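Local coordinates for protein M32 carboxypeptidase (Chitinophagaceae bacterium, PDB 7A03) that probably removes amino acids one at a time from the C-terminal ends of peptides, as a metal-dependent carboxypeptidase of the M32 family, at residues Tyr358-Leu372 with Ser415-Phe427. Sequence-based numbering, arbitrary orientation.
Sequences YHFHIMIRYEIEKGL and SFGYFPTYSLGSF
The axes of helices 358-372 and 420-427 come within 9.1 Å at closest approach, their N-to-C directions 141° apart, so that His359 faces Ser423 and Glu369 faces the loop ahead of the second helix. At the first end Ser423 OG and Ser426 OG lie at the edge of the His359 imidazole, whose ND1 shares a nearly straight hydrogen bond of 2.9 Å with Ser423 OG, while CE1 of Phe427 sits over one face. A water links His359 NE2 to Ser426 OG. Ile362 fills the middle, its CD1 3.8 Å from Tyr422 CB. Beyond it, Arg365 lays CD over the centre of the Phe419 ring, 3.4 Å from the centroid, in a CH-pi contact; its extended chain carries the guanidinium on to Asp408. Glu369 takes Gly417 N on OE1 at 2.9 Å, on the syn side but 34° out of the carboxylate plane. A water donates to Glu369 OE2 and Ser415 O and accepts from Phe419 N. Replacing Phe419 by alanine would remove the ring and is likely to uncover Arg365 CD and open a gap beside Ile362 CD1 and Glu369 OE2. Tyr157 and Trp411 also bond the Glu369 carboxylate; this buried group thus accepts from several donors, which probably stabilises its ionised form and fixes the loop.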
loop_
_atom_site.group_PDB
_atom_site.type_symbol
_atom_site.label_atom_id
_atom_site.label_comp_id
_atom_site.label_asym_id
_atom_site.label_seq_id
_atom_site.Cartn_x
_atom_site.Cartn_y
_atom_site.Cartn_z
ATOM N N TYR A 358 6.074 -11.983 4.995
ATOM C CA TYR A 358 5.869 -10.952 3.974
ATOM C C TYR A 358 7.109 -10.082 3.794
ATOM O O TYR A 358 7.505 -9.757 2.663
ATOM C CB TYR A 358 4.684 -10.060 4.371
ATOM C CG TYR A 358 4.230 -9.108 3.276
ATOM C CD1 TYR A 358 4.819 -7.852 3.127
ATOM C CD2 TYR A 358 3.218 -9.468 2.400
ATOM C CE1 TYR A 358 4.426 -6.990 2.126
ATOM C CE2 TYR A 358 2.805 -8.612 1.398
ATOM C CZ TYR A 358 3.408 -7.374 1.271
ATOM O OH TYR A 358 3.010 -6.508 0.274
ATOM N N HIS A 359 7.748 -9.711 4.904
ATOM C CA HIS A 359 8.828 -8.741 4.831
ATOM C C HIS A 359 10.096 -9.318 4.224
ATOM O O HIS A 359 10.872 -8.570 3.621
ATOM C CB HIS A 359 8.986 -8.057 6.185
ATOM C CG HIS A 359 7.682 -7.519 6.678
ATOM N ND1 HIS A 359 7.066 -6.437 6.081
ATOM C CD2 HIS A 359 6.823 -7.969 7.624
ATOM C CE1 HIS A 359 5.899 -6.223 6.664
ATOM N NE2 HIS A 359 5.728 -7.134 7.608
ATOM N N PHE A 360 10.268 -10.642 4.262
ATOM C CA PHE A 360 11.365 -11.216 3.490
ATOM C C PHE A 360 11.120 -11.064 1.995
ATOM O O PHE A 360 12.039 -10.695 1.247
ATOM C CB PHE A 360 11.611 -12.662 3.892
ATOM C CG PHE A 360 12.239 -12.795 5.250
ATOM C CD1 PHE A 360 11.454 -12.784 6.393
ATOM C CD2 PHE A 360 13.615 -12.856 5.386
ATOM C CE1 PHE A 360 12.038 -12.877 7.648
ATOM C CE2 PHE A 360 14.195 -12.949 6.630
ATOM C CZ PHE A 360 13.408 -12.957 7.755
ATOM N N HIS A 361 9.874 -11.287 1.557
ATOM C CA HIS A 361 9.526 -11.023 0.161
ATOM C C HIS A 361 9.930 -9.601 -0.212
ATOM O O HIS A 361 10.601 -9.369 -1.233
ATOM C CB HIS A 361 8.023 -11.222 -0.054
ATOM C CG HIS A 361 7.549 -12.636 0.124
ATOM N ND1 HIS A 361 7.506 -13.555 -0.910
ATOM C CD2 HIS A 361 7.047 -13.270 1.209
ATOM C CE1 HIS A 361 7.031 -14.702 -0.456
ATOM N NE2 HIS A 361 6.746 -14.557 0.827
ATOM N N ILE A 362 9.616 -8.641 0.664
ATOM C CA ILE A 362 9.923 -7.262 0.303
ATOM C C ILE A 362 11.423 -7.071 0.302
ATOM O O ILE A 362 11.988 -6.433 -0.603
ATOM C CB ILE A 362 9.206 -6.274 1.240
ATOM C CG1 ILE A 362 7.688 -6.425 1.136
ATOM C CG2 ILE A 362 9.612 -4.838 0.940
ATOM C CD1 ILE A 362 7.109 -5.982 -0.208
ATOM N N MET A 363 12.104 -7.655 1.286
ATOM C CA MET A 363 13.543 -7.467 1.378
ATOM C C MET A 363 14.225 -7.986 0.123
ATOM O O MET A 363 15.122 -7.325 -0.428
ATOM C CB MET A 363 14.075 -8.176 2.616
ATOM C CG MET A 363 15.517 -7.853 2.936
ATOM S SD MET A 363 16.070 -8.834 4.330
ATOM C CE MET A 363 16.164 -10.453 3.573
ATOM N N ILE A 364 13.757 -9.131 -0.388
ATOM C CA ILE A 364 14.400 -9.706 -1.561
ATOM C C ILE A 364 14.233 -8.765 -2.741
ATOM O O ILE A 364 15.211 -8.430 -3.428
ATOM C CB ILE A 364 13.850 -11.116 -1.834
ATOM C CG1 ILE A 364 14.369 -12.077 -0.762
ATOM C CG2 ILE A 364 14.254 -11.565 -3.231
ATOM C CD1 ILE A 364 13.561 -13.340 -0.642
ATOM N N ARG A 365 13.019 -8.226 -2.912
ATOM C CA ARG A 365 12.793 -7.297 -4.014
ATOM C C ARG A 365 13.648 -6.053 -3.832
ATOM O O ARG A 365 14.279 -5.566 -4.789
ATOM C CB ARG A 365 11.299 -6.966 -4.120
ATOM C CG ARG A 365 10.468 -8.142 -4.662
ATOM C CD ARG A 365 9.018 -8.081 -4.174
ATOM N NE ARG A 365 8.172 -9.156 -4.699
ATOM C CZ ARG A 365 8.265 -10.442 -4.343
ATOM N NH1 ARG A 365 9.174 -10.834 -3.464
ATOM N NH2 ARG A 365 7.440 -11.349 -4.857
ATOM N N TYR A 366 13.773 -5.592 -2.582
ATOM C CA TYR A 366 14.585 -4.411 -2.343
ATOM C C TYR A 366 16.026 -4.674 -2.758
ATOM O O TYR A 366 16.612 -3.911 -3.546
ATOM C CB TYR A 366 14.449 -3.978 -0.879
ATOM C CG TYR A 366 15.467 -2.984 -0.419
ATOM C CD1 TYR A 366 15.373 -1.642 -0.760
ATOM C CD2 TYR A 366 16.530 -3.390 0.378
ATOM C CE1 TYR A 366 16.322 -0.745 -0.343
ATOM C CE2 TYR A 366 17.489 -2.479 0.814
ATOM C CZ TYR A 366 17.365 -1.155 0.443
ATOM O OH TYR A 366 18.286 -0.225 0.855
ATOM N N GLU A 367 16.583 -5.815 -2.331
ATOM C CA GLU A 367 17.994 -6.028 -2.626
ATOM C C GLU A 367 18.191 -6.154 -4.123
ATOM O O GLU A 367 19.111 -5.545 -4.694
ATOM C CB GLU A 367 18.561 -7.242 -1.883
ATOM C CG GLU A 367 18.377 -7.210 -0.365
ATOM C CD GLU A 367 19.172 -6.117 0.344
ATOM O OE1 GLU A 367 20.128 -5.566 -0.245
ATOM O OE2 GLU A 367 18.835 -5.816 1.513
ATOM N N ILE A 368 17.258 -6.838 -4.789
ATOM C CA ILE A 368 17.400 -7.035 -6.220
ATOM C C ILE A 368 17.290 -5.701 -6.931
ATOM O O ILE A 368 18.131 -5.362 -7.776
ATOM C CB ILE A 368 16.375 -8.065 -6.720
ATOM C CG1 ILE A 368 16.838 -9.473 -6.353
ATOM C CG2 ILE A 368 16.143 -7.919 -8.225
ATOM C CD1 ILE A 368 15.799 -10.523 -6.573
ATOM N N GLU A 369 16.302 -4.883 -6.543
ATOM C CA GLU A 369 16.164 -3.609 -7.231
ATOM C C GLU A 369 17.400 -2.771 -7.009
ATOM O O GLU A 369 17.924 -2.156 -7.954
ATOM C CB GLU A 369 14.912 -2.863 -6.783
ATOM C CG GLU A 369 13.656 -3.413 -7.398
ATOM C CD GLU A 369 12.433 -2.644 -7.007
ATOM O OE1 GLU A 369 12.580 -1.556 -6.411
ATOM O OE2 GLU A 369 11.326 -3.133 -7.297
ATOM N N LYS A 370 17.937 -2.819 -5.789
ATOM C CA LYS A 370 19.079 -1.980 -5.472
ATOM C C LYS A 370 20.267 -2.383 -6.324
ATOM O O LYS A 370 21.024 -1.520 -6.784
ATOM C CB LYS A 370 19.393 -2.090 -3.978
ATOM C CG LYS A 370 20.554 -1.222 -3.514
ATOM C CD LYS A 370 20.767 -1.334 -2.003
ATOM C CE LYS A 370 20.765 -2.783 -1.550
ATOM N NZ LYS A 370 21.320 -2.941 -0.179
ATOM N N GLY A 371 20.393 -3.686 -6.607
ATOM C CA GLY A 371 21.479 -4.152 -7.445
ATOM C C GLY A 371 21.230 -3.905 -8.914
ATOM O O GLY A 371 22.174 -3.641 -9.666
ATOM N N LEU A 372 19.968 -3.974 -9.343
ATOM C CA LEU A 372 19.675 -3.712 -10.748
ATOM C C LEU A 372 19.974 -2.264 -11.090
ATOM O O LEU A 372 20.507 -1.964 -12.168
ATOM C CB LEU A 372 18.216 -4.042 -11.058
ATOM C CG LEU A 372 17.830 -5.526 -11.081
ATOM C CD1 LEU A 372 16.325 -5.669 -11.242
ATOM C CD2 LEU A 372 18.557 -6.283 -12.189
ATOM N N SER A 415 7.617 0.348 -12.070
ATOM C CA SER A 415 7.499 0.774 -10.678
ATOM C C SER A 415 8.662 0.197 -9.877
ATOM O O SER A 415 8.567 -0.850 -9.233
ATOM C CB SER A 415 6.137 0.414 -10.090
ATOM O OG SER A 415 5.077 0.658 -11.008
ATOM N N PHE A 416 9.791 0.897 -9.954
ATOM C CA PHE A 416 10.993 0.587 -9.192
ATOM C C PHE A 416 11.072 1.552 -8.017
ATOM O O PHE A 416 10.879 2.762 -8.180
ATOM C CB PHE A 416 12.239 0.718 -10.082
ATOM C CG PHE A 416 12.440 -0.452 -11.016
ATOM C CD1 PHE A 416 11.625 -0.622 -12.125
ATOM C CD2 PHE A 416 13.424 -1.401 -10.759
ATOM C CE1 PHE A 416 11.806 -1.696 -12.981
ATOM C CE2 PHE A 416 13.610 -2.476 -11.612
ATOM C CZ PHE A 416 12.797 -2.629 -12.714
ATOM N N GLY A 417 11.393 1.019 -6.838
ATOM C CA GLY A 417 11.352 1.777 -5.614
ATOM C C GLY A 417 10.021 1.719 -4.893
ATOM O O GLY A 417 9.863 2.396 -3.869
ATOM N N TYR A 418 9.071 0.917 -5.383
ATOM C CA TYR A 418 7.716 0.822 -4.852
ATOM C C TYR A 418 7.626 -0.191 -3.716
ATOM O O TYR A 418 7.035 0.084 -2.667
ATOM C CB TYR A 418 6.768 0.411 -5.991
ATOM C CG TYR A 418 5.284 0.542 -5.705
ATOM C CD1 TYR A 418 4.634 -0.319 -4.832
ATOM C CD2 TYR A 418 4.525 1.512 -6.349
ATOM C CE1 TYR A 418 3.271 -0.200 -4.587
ATOM C CE2 TYR A 418 3.169 1.638 -6.113
ATOM C CZ TYR A 418 2.552 0.789 -5.231
ATOM O OH TYR A 418 1.202 0.930 -5.004
ATOM N N PHE A 419 8.213 -1.364 -3.916
ATOM C CA PHE A 419 8.029 -2.447 -2.957
ATOM C C PHE A 419 8.328 -2.073 -1.501
ATOM O O PHE A 419 7.562 -2.507 -0.615
ATOM C CB PHE A 419 8.852 -3.674 -3.385
ATOM C CG PHE A 419 8.225 -4.490 -4.481
ATOM C CD1 PHE A 419 6.999 -5.113 -4.291
ATOM C CD2 PHE A 419 8.886 -4.672 -5.691
ATOM C CE1 PHE A 419 6.421 -5.883 -5.316
ATOM C CE2 PHE A 419 8.324 -5.438 -6.702
ATOM C CZ PHE A 419 7.091 -6.048 -6.515
ATOM N N PRO A 420 9.386 -1.314 -1.175
ATOM C CA PRO A 420 9.657 -1.050 0.248
ATOM C C PRO A 420 8.483 -0.418 0.982
ATOM O O PRO A 420 8.338 -0.649 2.192
ATOM C CB PRO A 420 10.881 -0.122 0.216
ATOM C CG PRO A 420 11.556 -0.438 -1.065
ATOM C CD PRO A 420 10.447 -0.748 -2.038
ATOM N N THR A 421 7.630 0.349 0.281
ATOM C CA THR A 421 6.526 1.018 0.961
ATOM C C THR A 421 5.603 0.028 1.661
ATOM O O THR A 421 5.055 0.354 2.720
ATOM C CB THR A 421 5.747 1.935 0.013
ATOM O OG1 THR A 421 5.120 1.160 -1.015
ATOM C CG2 THR A 421 6.681 2.963 -0.607
ATOM N N TYR A 422 5.436 -1.186 1.118
ATOM C CA TYR A 422 4.579 -2.154 1.802
ATOM C C TYR A 422 5.098 -2.428 3.210
ATOM O O TYR A 422 4.344 -2.341 4.198
ATOM C CB TYR A 422 4.481 -3.468 1.021
ATOM C CG TYR A 422 3.815 -3.397 -0.333
ATOM C CD1 TYR A 422 2.430 -3.386 -0.457
ATOM C CD2 TYR A 422 4.581 -3.385 -1.489
ATOM C CE1 TYR A 422 1.831 -3.350 -1.693
ATOM C CE2 TYR A 422 3.991 -3.338 -2.734
ATOM C CZ TYR A 422 2.615 -3.319 -2.830
ATOM O OH TYR A 422 2.028 -3.285 -4.084
ATOM N N SER A 423 6.402 -2.708 3.326
ATOM C CA SER A 423 6.965 -2.967 4.642
ATOM C C SER A 423 6.939 -1.724 5.494
ATOM O O SER A 423 6.619 -1.804 6.686
ATOM C CB SER A 423 8.390 -3.514 4.568
ATOM O OG SER A 423 8.365 -4.845 4.094
ATOM N N LEU A 424 7.221 -0.559 4.900
ATOM C CA LEU A 424 7.167 0.657 5.693
ATOM C C LEU A 424 5.776 0.814 6.291
ATOM O O LEU A 424 5.631 1.132 7.481
ATOM C CB LEU A 424 7.537 1.868 4.833
ATOM C CG LEU A 424 8.988 1.976 4.344
ATOM C CD1 LEU A 424 9.179 3.205 3.445
ATOM C CD2 LEU A 424 9.929 2.034 5.527
ATOM N N GLY A 425 4.746 0.507 5.495
ATOM C CA GLY A 425 3.395 0.626 5.999
ATOM C C GLY A 425 3.209 -0.228 7.232
ATOM O O GLY A 425 2.753 0.251 8.278
ATOM N N SER A 426 3.644 -1.492 7.146
ATOM C CA SER A 426 3.464 -2.398 8.278
ATOM C C SER A 426 4.189 -1.882 9.509
ATOM O O SER A 426 3.665 -1.954 10.639
ATOM C CB SER A 426 3.982 -3.783 7.896
ATOM O OG SER A 426 3.230 -4.343 6.831
ATOM N N PHE A 427 5.395 -1.336 9.312
ATOM C CA PHE A 427 6.181 -0.949 10.472
ATOM C C PHE A 427 5.616 0.323 11.080
ATOM O O PHE A 427 5.508 0.435 12.314
ATOM C CB PHE A 427 7.667 -0.850 10.113
ATOM C CG PHE A 427 8.219 -2.105 9.476
ATOM C CD1 PHE A 427 7.631 -3.343 9.703
ATOM C CD2 PHE A 427 9.319 -2.043 8.629
ATOM C CE1 PHE A 427 8.125 -4.501 9.098
ATOM C CE2 PHE A 427 9.820 -3.201 8.025
ATOM C CZ PHE A 427 9.221 -4.426 8.259
HETATM O O HOH W 1 2.821 -6.771 7.849
HETATM O O HOH W 2 9.198 -1.646 -6.774
#